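Local coordinates for protein LAE5 (Uncultured bacterium, PDB 5JD3) that probably hydrolyses ester bonds as a GDSL-like lipase/acylhydrolase, an alpha/beta hydrolase esterase recovered from a lake metagenome, at residues A[85-95]-A[107-115]; A[153-161]-A[173-184]. All coordinates share one frame; numbering follows the deposited sequence.

Contact 1. Residues A[85-95]-A[107-115]; sequences GNTVRDLAARW and VAMMIGIND
D115 reaches from the first turn of helix 113-121 to the start of helix 88-100, where its OD1 takes the backbone N-H of V88 at 2.9 Å. The bond is straight and uses the syn lone pair of OD1. With CG beside its own backbone N (chi1 -54°), the D115 carboxylate is brought against T87, whose CB lies 3.3 Å from the same OD1. T87 is the N-cap of this helix and forms a capping box with D90: T87 N donates to D90 OD2 from above the carboxylate plane, while T87 OG1 accepts a weak bond from R89 N. Beside the cap, N114 ND2 donates to N86 O at 3.0 Å, although its position is less certain. A water accepts from the backbone N of G112 and N114 and may donate to N86 O.

Toward the sheet, I111 CG1, anti to the backbone N (chi1 -161°), lies against T87 C and V88 N, and chi2 (69°) turns CD1 to L91 CD1, tip to tip at 3.7 Å. M109 runs out extended through chi1 and chi2, bringing SD to 3.7 Å from W95 CZ3, an oblique Met-aromatic contact; the bend at chi3 turns CE toward W95 CH2. One carboxylate thus answers a backbone N-H at the helix N-terminus and would probably be stabilised by the helix dipole, while L91, W95, M109 and I111 supply apolar packing.

Contact 2. Residues A[153-161]-A[173-184]; sequences MILLTPYFI and MDVYGDLMRRVA
Strand 152-156 and helix 168-187 are the first two elements of a beta-alpha-beta unit that ends in strand 190-192. Strand 153-156 and helix 173-184 run nearly antiparallel, at 165°, with axes 9.2 Å apart at closest approach. L155 points at the helix and rests CD1 on A184 CB at 3.8 Å, while its CB meets the methyl of M180. That methionine leaves the helix extended through chi1 and chi2 (both -172°), which carries SD to 3.2 Å from L156 O, and its bend at chi3 (-130°) swings CE to L156 O and L155 CB. M180 SD also touches P158 CD, the two side chains sliding past each other in opposite directions. One turn earlier, G177 lets the chains close in: its CA is 3.4 Å from T157 OG1, where a side chain would clash. A water lies between T157 OG1 and P158 O, at distances short enough to leave its bonding in doubt.

M173 folds back at chi2 and chi3, laying SD 3.8 Å from P158 CB and CE 3.4 Å from Y159 O, with CG against F160 CB. An alanine here would keep only the CB near F160 and would be likely to open a gap beside P158 and the Y159 carbonyl. The antiparallel return of a helix packed over its preceding strand is typical of the beta-alpha-beta crossover in three-layer alpha/beta/alpha folds.

In the fold
Contact 1 closes before contact 2 opens along the chain, and their centres lie about 12 Å apart. They share the parallel sheet, in which strands 106-110 and 152-156 are neighbours: V107 O and I154 N are 2.8 Å apart, as are M109 N and I154 O, both probable hydrogen bonds. The side chains of M110 and Y159 also pack together, M110 CE 3.3 Å from Y159 CE2. Helix 132-146 adjoins both contacts, its L139 touching M109 and M180. The side chains of N114 in contact 1 and Y159 in contact 2 lie near, without touching, a possible Ser-His-Asp triad of S36, H216 and D213, consistent with the hydrolase family, so both contacts reach toward the likely active site.

Contact 1. Residues A[85-95]-A[107-115]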
loop_
_atom_site.group_PDB
_atom_site.type_symbol
_atom_site.label_atom_id
_atom_site.label_comp_id
_atom_site.label_asym_id
_atom_site.label_seq_id
_atom_site.Cartn_x
_atom_site.Cartn_y
_atom_site.Cartn_z
ATOM N N GLY A 85 4.034 -6.825 9.466
ATOM C CA GLY A 85 4.471 -6.170 10.687
ATOM C C GLY A 85 5.308 -4.925 10.460
ATOM O O GLY A 85 5.657 -4.220 11.407
ATOM N N ASN A 86 5.619 -4.648 9.198
ATOM C CA ASN A 86 6.520 -3.554 8.850
ATOM C C ASN A 86 5.971 -2.160 9.126
ATOM O O ASN A 86 4.797 -1.874 8.885
ATOM C CB ASN A 86 6.906 -3.648 7.373
ATOM C CG ASN A 86 8.148 -4.484 7.148
ATOM O OD1 ASN A 86 9.007 -4.132 6.339
ATOM N ND2 ASN A 86 8.255 -5.593 7.870
ATOM N N THR A 87 6.842 -1.299 9.642
ATOM C CA THR A 87 6.573 0.128 9.716
ATOM C C THR A 87 7.401 0.812 8.635
ATOM O O THR A 87 8.113 0.144 7.885
ATOM C CB THR A 87 6.918 0.711 11.098
ATOM O OG1 THR A 87 8.325 0.583 11.337
ATOM C CG2 THR A 87 6.152 -0.019 12.193
ATOM N N VAL A 88 7.317 2.135 8.552
ATOM C CA VAL A 88 8.120 2.869 7.581
ATOM C C VAL A 88 9.592 2.798 7.988
ATOM O O VAL A 88 10.489 2.978 7.164
ATOM C CB VAL A 88 7.664 4.340 7.454
ATOM C CG1 VAL A 88 8.079 5.144 8.678
ATOM C CG2 VAL A 88 8.222 4.965 6.182
ATOM N N ARG A 89 9.827 2.514 9.267
ATOM C CA ARG A 89 11.172 2.318 9.790
ATOM C C ARG A 89 11.795 1.055 9.202
ATOM O O ARG A 89 12.970 1.040 8.836
ATOM C CB ARG A 89 11.138 2.237 11.318
ATOM C CG ARG A 89 12.501 2.136 11.982
ATOM C CD ARG A 89 12.363 1.927 13.485
ATOM N NE ARG A 89 11.923 3.138 14.175
ATOM C CZ ARG A 89 11.039 3.153 15.168
ATOM N NH1 ARG A 89 10.490 2.021 15.589
ATOM N NH2 ARG A 89 10.700 4.301 15.739
ATOM N N ASP A 90 10.993 -0.001 9.109
ATOM C CA ASP A 90 11.445 -1.269 8.549
ATOM C C ASP A 90 11.671 -1.168 7.043
ATOM O O ASP A 90 12.579 -1.797 6.499
ATOM C CB ASP A 90 10.433 -2.379 8.848
ATOM C CG ASP A 90 10.231 -2.598 10.334
ATOM O OD1 ASP A 90 11.205 -2.436 11.099
ATOM O OD2 ASP A 90 9.099 -2.936 10.737
ATOM N N LEU A 91 10.835 -0.378 6.377
ATOM C CA LEU A 91 10.934 -0.186 4.934
ATOM C C LEU A 91 12.256 0.463 4.540
ATOM O O LEU A 91 12.903 0.044 3.581
ATOM C CB LEU A 91 9.769 0.665 4.426
ATOM C CG LEU A 91 8.611 -0.070 3.748
ATOM C CD1 LEU A 91 8.058 -1.162 4.647
ATOM C CD2 LEU A 91 7.519 0.913 3.353
ATOM N N ALA A 92 12.649 1.486 5.290
ATOM C CA ALA A 92 13.867 2.233 5.001
ATOM C C ALA A 92 15.111 1.361 5.135
ATOM O O ALA A 92 16.102 1.567 4.436
ATOM C CB ALA A 92 13.970 3.442 5.917
ATOM N N ALA A 93 15.049 0.382 6.032
ATOM C CA ALA A 93 16.194 -0.480 6.308
ATOM C C ALA A 93 16.475 -1.452 5.164
ATOM O O ALA A 93 17.610 -1.889 4.979
ATOM C CB ALA A 93 15.972 -1.245 7.604
ATOM N N ARG A 94 15.443 -1.786 4.397
ATOM C CA ARG A 94 15.583 -2.765 3.325
ATOM C C ARG A 94 15.302 -2.165 1.952
ATOM O O ARG A 94 15.199 -2.890 0.962
ATOM C CB ARG A 94 14.653 -3.956 3.568
ATOM C CG ARG A 94 13.169 -3.619 3.510
ATOM C CD ARG A 94 12.324 -4.832 3.872
ATOM N NE ARG A 94 10.891 -4.555 3.821
ATOM C CZ ARG A 94 10.136 -4.710 2.738
ATOM N NH1 ARG A 94 10.675 -5.138 1.604
ATOM N NH2 ARG A 94 8.839 -4.437 2.789
ATOM N N TRP A 95 15.187 -0.842 1.897
ATOM C CA TRP A 95 14.830 -0.148 0.664
ATOM C C TRP A 95 15.849 -0.385 -0.448
ATOM O O TRP A 95 15.482 -0.541 -1.612
ATOM C CB TRP A 95 14.684 1.352 0.923
ATOM C CG TRP A 95 13.970 2.086 -0.171
ATOM C CD1 TRP A 95 14.536 2.740 -1.228
ATOM C CD2 TRP A 95 12.553 2.245 -0.315
ATOM N NE1 TRP A 95 13.560 3.294 -2.020
ATOM C CE2 TRP A 95 12.334 3.006 -1.481
ATOM C CE3 TRP A 95 11.449 1.818 0.429
ATOM C CZ2 TRP A 95 11.056 3.346 -1.921
ATOM C CZ3 TRP A 95 10.181 2.159 -0.009
ATOM C CH2 TRP A 95 9.996 2.915 -1.173
ATOM N N VAL A 107 7.079 2.500 -8.597
ATOM C CA VAL A 107 7.053 2.014 -7.224
ATOM C C VAL A 107 5.758 2.419 -6.532
ATOM O O VAL A 107 5.425 3.602 -6.460
ATOM C CB VAL A 107 8.245 2.539 -6.401
ATOM C CG1 VAL A 107 8.059 2.211 -4.928
ATOM C CG2 VAL A 107 9.546 1.954 -6.919
ATOM N N ALA A 108 5.028 1.430 -6.033
ATOM C CA ALA A 108 3.840 1.687 -5.234
ATOM C C ALA A 108 4.132 1.360 -3.777
ATOM O O ALA A 108 4.628 0.278 -3.464
ATOM C CB ALA A 108 2.660 0.879 -5.744
ATOM N N MET A 109 3.836 2.298 -2.886
ATOM C CA MET A 109 4.111 2.095 -1.471
ATOM C C MET A 109 2.874 2.309 -0.611
ATOM O O MET A 109 2.161 3.305 -0.752
ATOM C CB MET A 109 5.236 3.021 -1.006
ATOM C CG MET A 109 5.455 3.019 0.499
ATOM S SD MET A 109 7.004 3.803 0.979
ATOM C CE MET A 109 6.958 5.285 -0.022
ATOM N N MET A 110 2.624 1.356 0.278
ATOM C CA MET A 110 1.540 1.465 1.239
ATOM C C MET A 110 2.050 1.124 2.632
ATOM O O MET A 110 2.320 -0.038 2.939
ATOM C CB MET A 110 0.383 0.548 0.855
ATOM C CG MET A 110 -0.690 0.475 1.912
ATOM S SD MET A 110 -2.065 -0.578 1.443
ATOM C CE MET A 110 -2.809 -0.806 3.046
ATOM N N ILE A 111 2.185 2.144 3.471
ATOM C CA ILE A 111 2.750 1.961 4.799
ATOM C C ILE A 111 2.143 2.966 5.776
ATOM O O ILE A 111 1.746 4.065 5.385
ATOM C CB ILE A 111 4.294 2.100 4.767
ATOM C CG1 ILE A 111 4.928 1.455 6.001
ATOM C CG2 ILE A 111 4.714 3.559 4.602
ATOM C CD1 ILE A 111 4.821 -0.055 6.015
ATOM N N GLY A 112 2.048 2.579 7.045
ATOM C CA GLY A 112 1.499 3.461 8.058
ATOM C C GLY A 112 0.569 2.777 9.042
ATOM O O GLY A 112 0.410 3.241 10.171
ATOM N N ILE A 113 -0.047 1.678 8.617
ATOM C CA ILE A 113 -0.997 0.958 9.461
ATOM C C ILE A 113 -0.346 0.475 10.755
ATOM O O ILE A 113 -0.829 0.776 11.847
ATOM C CB ILE A 113 -1.611 -0.246 8.720
ATOM C CG1 ILE A 113 -2.566 0.236 7.627
ATOM C CG2 ILE A 113 -2.353 -1.152 9.693
ATOM C CD1 ILE A 113 -3.288 -0.884 6.909
ATOM N N ASN A 114 0.752 -0.263 10.630
ATOM C CA ASN A 114 1.473 -0.755 11.799
ATOM C C ASN A 114 2.116 0.380 12.586
ATOM O O ASN A 114 2.262 0.298 13.804
ATOM C CB ASN A 114 2.534 -1.773 11.383
ATOM C CG ASN A 114 1.930 -3.054 10.847
ATOM O OD1 ASN A 114 0.926 -3.545 11.365
ATOM N ND2 ASN A 114 2.535 -3.601 9.801
ATOM N N ASP A 115 2.497 1.439 11.878
ATOM C CA ASP A 115 3.048 2.632 12.511
ATOM C C ASP A 115 2.039 3.230 13.485
ATOM O O ASP A 115 2.401 3.712 14.559
ATOM C CB ASP A 115 3.441 3.667 11.455
ATOM C CG ASP A 115 4.374 3.100 10.402
ATOM O OD1 ASP A 115 5.531 3.564 10.318
ATOM O OD2 ASP A 115 3.952 2.187 9.663
HETATM O O HOH W 1 2.335 -0.118 8.445
#

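Contact 2. Residues A[153-161]-A[173-184]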
loop_
_atom_site.group_PDB
_atom_site.type_symbol
_atom_site.label_atom_id
_atom_site.label_comp_id
_atom_site.label_asym_id
_atom_site.label_seq_id
_atom_site.Cartn_x
_atom_site.Cartn_y
_atom_site.Cartn_z
ATOM N N MET A 153 5.719 7.241 -9.133
ATOM C CA MET A 153 5.645 6.681 -7.791
ATOM C C MET A 153 4.247 6.845 -7.208
ATOM O O MET A 153 3.695 7.944 -7.191
ATOM C CB MET A 153 6.681 7.336 -6.879
ATOM C CG MET A 153 6.874 6.611 -5.558
ATOM S SD MET A 153 8.461 6.976 -4.790
ATOM C CE MET A 153 8.478 5.764 -3.471
ATOM N N ILE A 154 3.681 5.742 -6.729
ATOM C CA ILE A 154 2.321 5.742 -6.204
ATOM C C ILE A 154 2.300 5.546 -4.692
ATOM O O ILE A 154 2.887 4.598 -4.171
ATOM C CB ILE A 154 1.462 4.640 -6.859
ATOM C CG1 ILE A 154 1.447 4.797 -8.382
ATOM C CG2 ILE A 154 0.048 4.667 -6.307
ATOM C CD1 ILE A 154 2.415 3.884 -9.104
ATOM N N LEU A 155 1.620 6.446 -3.990
ATOM C CA LEU A 155 1.481 6.335 -2.544
ATOM C C LEU A 155 0.055 5.956 -2.163
ATOM O O LEU A 155 -0.889 6.695 -2.437
ATOM C CB LEU A 155 1.881 7.643 -1.859
ATOM C CG LEU A 155 3.320 8.100 -2.107
ATOM C CD1 LEU A 155 3.659 9.316 -1.258
ATOM C CD2 LEU A 155 4.293 6.964 -1.838
ATOM N N LEU A 156 -0.093 4.793 -1.537
ATOM C CA LEU A 156 -1.397 4.329 -1.080
ATOM C C LEU A 156 -1.551 4.604 0.409
ATOM O O LEU A 156 -0.750 4.135 1.220
ATOM C CB LEU A 156 -1.584 2.837 -1.369
ATOM C CG LEU A 156 -1.672 2.385 -2.831
ATOM C CD1 LEU A 156 -0.294 2.239 -3.463
ATOM C CD2 LEU A 156 -2.455 1.085 -2.943
ATOM N N THR A 157 -2.580 5.366 0.764
ATOM C CA THR A 157 -2.786 5.782 2.146
ATOM C C THR A 157 -3.041 4.591 3.067
ATOM O O THR A 157 -3.665 3.607 2.665
ATOM C CB THR A 157 -3.962 6.783 2.266
ATOM O OG1 THR A 157 -4.052 7.270 3.611
ATOM C CG2 THR A 157 -5.279 6.128 1.884
ATOM N N PRO A 158 -2.530 4.665 4.305
ATOM C CA PRO A 158 -2.904 3.660 5.299
ATOM C C PRO A 158 -4.378 3.809 5.642
ATOM O O PRO A 158 -4.934 4.890 5.455
ATOM C CB PRO A 158 -2.012 3.995 6.497
ATOM C CG PRO A 158 -1.709 5.450 6.338
ATOM C CD PRO A 158 -1.604 5.670 4.855
ATOM N N TYR A 159 -5.007 2.747 6.126
ATOM C CA TYR A 159 -6.431 2.810 6.407
ATOM C C TYR A 159 -6.793 2.145 7.724
ATOM O O TYR A 159 -6.011 1.383 8.295
ATOM C CB TYR A 159 -7.231 2.162 5.271
ATOM C CG TYR A 159 -7.039 0.666 5.166
ATOM C CD1 TYR A 159 -7.857 -0.213 5.867
ATOM C CD2 TYR A 159 -6.039 0.130 4.369
ATOM C CE1 TYR A 159 -7.680 -1.579 5.779
ATOM C CE2 TYR A 159 -5.862 -1.235 4.273
ATOM C CZ TYR A 159 -6.679 -2.084 4.979
ATOM O OH TYR A 159 -6.497 -3.443 4.881
ATOM N N PHE A 160 -7.996 2.449 8.192
ATOM C CA PHE A 160 -8.598 1.759 9.317
ATOM C C PHE A 160 -10.060 1.531 8.964
ATOM O O PHE A 160 -10.799 2.485 8.727
ATOM C CB PHE A 160 -8.451 2.572 10.604
ATOM C CG PHE A 160 -8.822 1.816 11.850
ATOM C CD1 PHE A 160 -8.455 0.489 12.007
ATOM C CD2 PHE A 160 -9.518 2.439 12.872
ATOM C CE1 PHE A 160 -8.789 -0.206 13.154
ATOM C CE2 PHE A 160 -9.855 1.750 14.023
ATOM C CZ PHE A 160 -9.489 0.425 14.163
ATOM N N ILE A 161 -10.475 0.270 8.896
ATOM C CA ILE A 161 -11.844 -0.040 8.506
ATOM C C ILE A 161 -12.786 0.280 9.664
ATOM O O ILE A 161 -13.318 -0.611 10.326
ATOM C CB ILE A 161 -11.996 -1.511 8.072
ATOM C CG1 ILE A 161 -10.903 -1.875 7.067
ATOM C CG2 ILE A 161 -13.363 -1.751 7.446
ATOM C CD1 ILE A 161 -10.980 -3.298 6.561
ATOM N N MET A 173 -5.167 7.420 12.431
ATOM C CA MET A 173 -4.874 6.900 11.102
ATOM C C MET A 173 -5.091 7.988 10.055
ATOM O O MET A 173 -4.405 8.029 9.035
ATOM C CB MET A 173 -5.745 5.679 10.795
ATOM C CG MET A 173 -5.294 4.876 9.586
ATOM S SD MET A 173 -3.745 3.993 9.870
ATOM C CE MET A 173 -4.288 2.690 10.975
ATOM N N ASP A 174 -6.051 8.870 10.323
ATOM C CA ASP A 174 -6.319 10.007 9.448
ATOM C C ASP A 174 -5.161 10.997 9.465
ATOM O O ASP A 174 -4.886 11.661 8.465
ATOM C CB ASP A 174 -7.615 10.711 9.856
ATOM C CG ASP A 174 -8.848 9.879 9.567
ATOM O OD1 ASP A 174 -8.784 9.011 8.671
ATOM O OD2 ASP A 174 -9.881 10.095 10.234
ATOM N N VAL A 175 -4.488 11.095 10.608
ATOM C CA VAL A 175 -3.328 11.969 10.742
ATOM C C VAL A 175 -2.212 11.526 9.805
ATOM O O VAL A 175 -1.639 12.335 9.074
ATOM C CB VAL A 175 -2.797 11.990 12.191
ATOM C CG1 VAL A 175 -1.464 12.720 12.264
ATOM C CG2 VAL A 175 -3.817 12.627 13.122
ATOM N N TYR A 176 -1.923 10.230 9.822
ATOM C CA TYR A 176 -0.838 9.668 9.025
ATOM C C TYR A 176 -1.177 9.646 7.539
ATOM O O TYR A 176 -0.290 9.739 6.691
ATOM C CB TYR A 176 -0.500 8.258 9.515
ATOM C CG TYR A 176 0.306 8.240 10.794
ATOM C CD1 TYR A 176 -0.205 8.772 11.970
ATOM C CD2 TYR A 176 1.579 7.684 10.825
ATOM C CE1 TYR A 176 0.530 8.757 13.141
ATOM C CE2 TYR A 176 2.321 7.665 11.991
ATOM C CZ TYR A 176 1.791 8.202 13.145
ATOM O OH TYR A 176 2.528 8.183 14.307
ATOM N N GLY A 177 -2.463 9.521 7.228
ATOM C CA GLY A 177 -2.917 9.554 5.850
ATOM C C GLY A 177 -2.723 10.928 5.236
ATOM O O GLY A 177 -2.242 11.053 4.110
ATOM N N ASP A 178 -3.099 11.960 5.986
ATOM C CA ASP A 178 -2.930 13.343 5.550
ATOM C C ASP A 178 -1.461 13.686 5.359
ATOM O O ASP A 178 -1.103 14.478 4.487
ATOM C CB ASP A 178 -3.559 14.307 6.562
ATOM C CG ASP A 178 -5.057 14.452 6.381
ATOM O OD1 ASP A 178 -5.675 13.557 5.769
ATOM O OD2 ASP A 178 -5.616 15.464 6.852
ATOM N N LEU A 179 -0.633 13.064 6.172
ATOM C CA LEU A 179 0.799 13.241 6.148
ATOM C C LEU A 179 1.396 12.636 4.910
ATOM O O LEU A 179 2.289 13.132 4.349
ATOM C CB LEU A 179 1.397 12.591 7.354
ATOM C CG LEU A 179 2.244 13.356 8.348
ATOM C CD1 LEU A 179 1.815 14.797 8.432
ATOM C CD2 LEU A 179 2.134 12.685 9.700
ATOM N N MET A 180 0.856 11.536 4.498
ATOM C CA MET A 180 1.279 10.886 3.264
ATOM C C MET A 180 0.822 11.705 2.062
ATOM O O MET A 180 1.458 11.692 1.007
ATOM C CB MET A 180 0.732 9.461 3.173
ATOM C CG MET A 180 1.292 8.669 2.001
ATOM S SD MET A 180 0.493 7.076 1.757
ATOM C CE MET A 180 1.917 5.995 1.651
ATOM N N ARG A 181 -0.286 12.421 2.231
ATOM C CA ARG A 181 -0.827 13.263 1.171
ATOM C C ARG A 181 0.094 14.436 0.858
ATOM O O ARG A 181 0.339 14.745 -0.308
ATOM C CB ARG A 181 -2.216 13.788 1.547
ATOM C CG ARG A 181 -3.340 12.770 1.427
ATOM C CD ARG A 181 -4.688 13.419 1.708
ATOM N NE ARG A 181 -5.757 12.440 1.889
ATOM C CZ ARG A 181 -6.597 12.062 0.932
ATOM N NH1 ARG A 181 -7.541 11.166 1.193
ATOM N NH2 ARG A 181 -6.499 12.580 -0.286
ATOM N N ARG A 182 0.604 15.086 1.899
ATOM C CA ARG A 182 1.451 16.259 1.712
ATOM C C ARG A 182 2.848 15.870 1.236
ATOM O O ARG A 182 3.610 16.718 0.775
ATOM C CB ARG A 182 1.538 17.077 3.003
ATOM C CG ARG A 182 2.229 16.378 4.158
ATOM C CD ARG A 182 2.273 17.278 5.382
ATOM N NE ARG A 182 3.014 18.510 5.126
ATOM C CZ ARG A 182 3.091 19.526 5.980
ATOM N NH1 ARG A 182 2.470 19.462 7.149
ATOM N NH2 ARG A 182 3.789 20.609 5.663
ATOM N N VAL A 183 3.181 14.588 1.350
ATOM C CA VAL A 183 4.433 14.079 0.802
ATOM C C VAL A 183 4.263 13.802 -0.689
ATOM O O VAL A 183 5.144 14.111 -1.495
ATOM C CB VAL A 183 4.898 12.796 1.523
ATOM C CG1 VAL A 183 6.091 12.181 0.809
ATOM C CG2 VAL A 183 5.248 13.102 2.970
ATOM N N ALA A 184 3.117 13.230 -1.049
ATOM C CA ALA A 184 2.800 12.947 -2.444
ATOM C C ALA A 184 2.719 14.233 -3.258
ATOM O O ALA A 184 3.264 14.318 -4.358
ATOM C CB ALA A 184 1.493 12.173 -2.544
HETATM O O HOH W 2 -5.329 7.289 5.930
#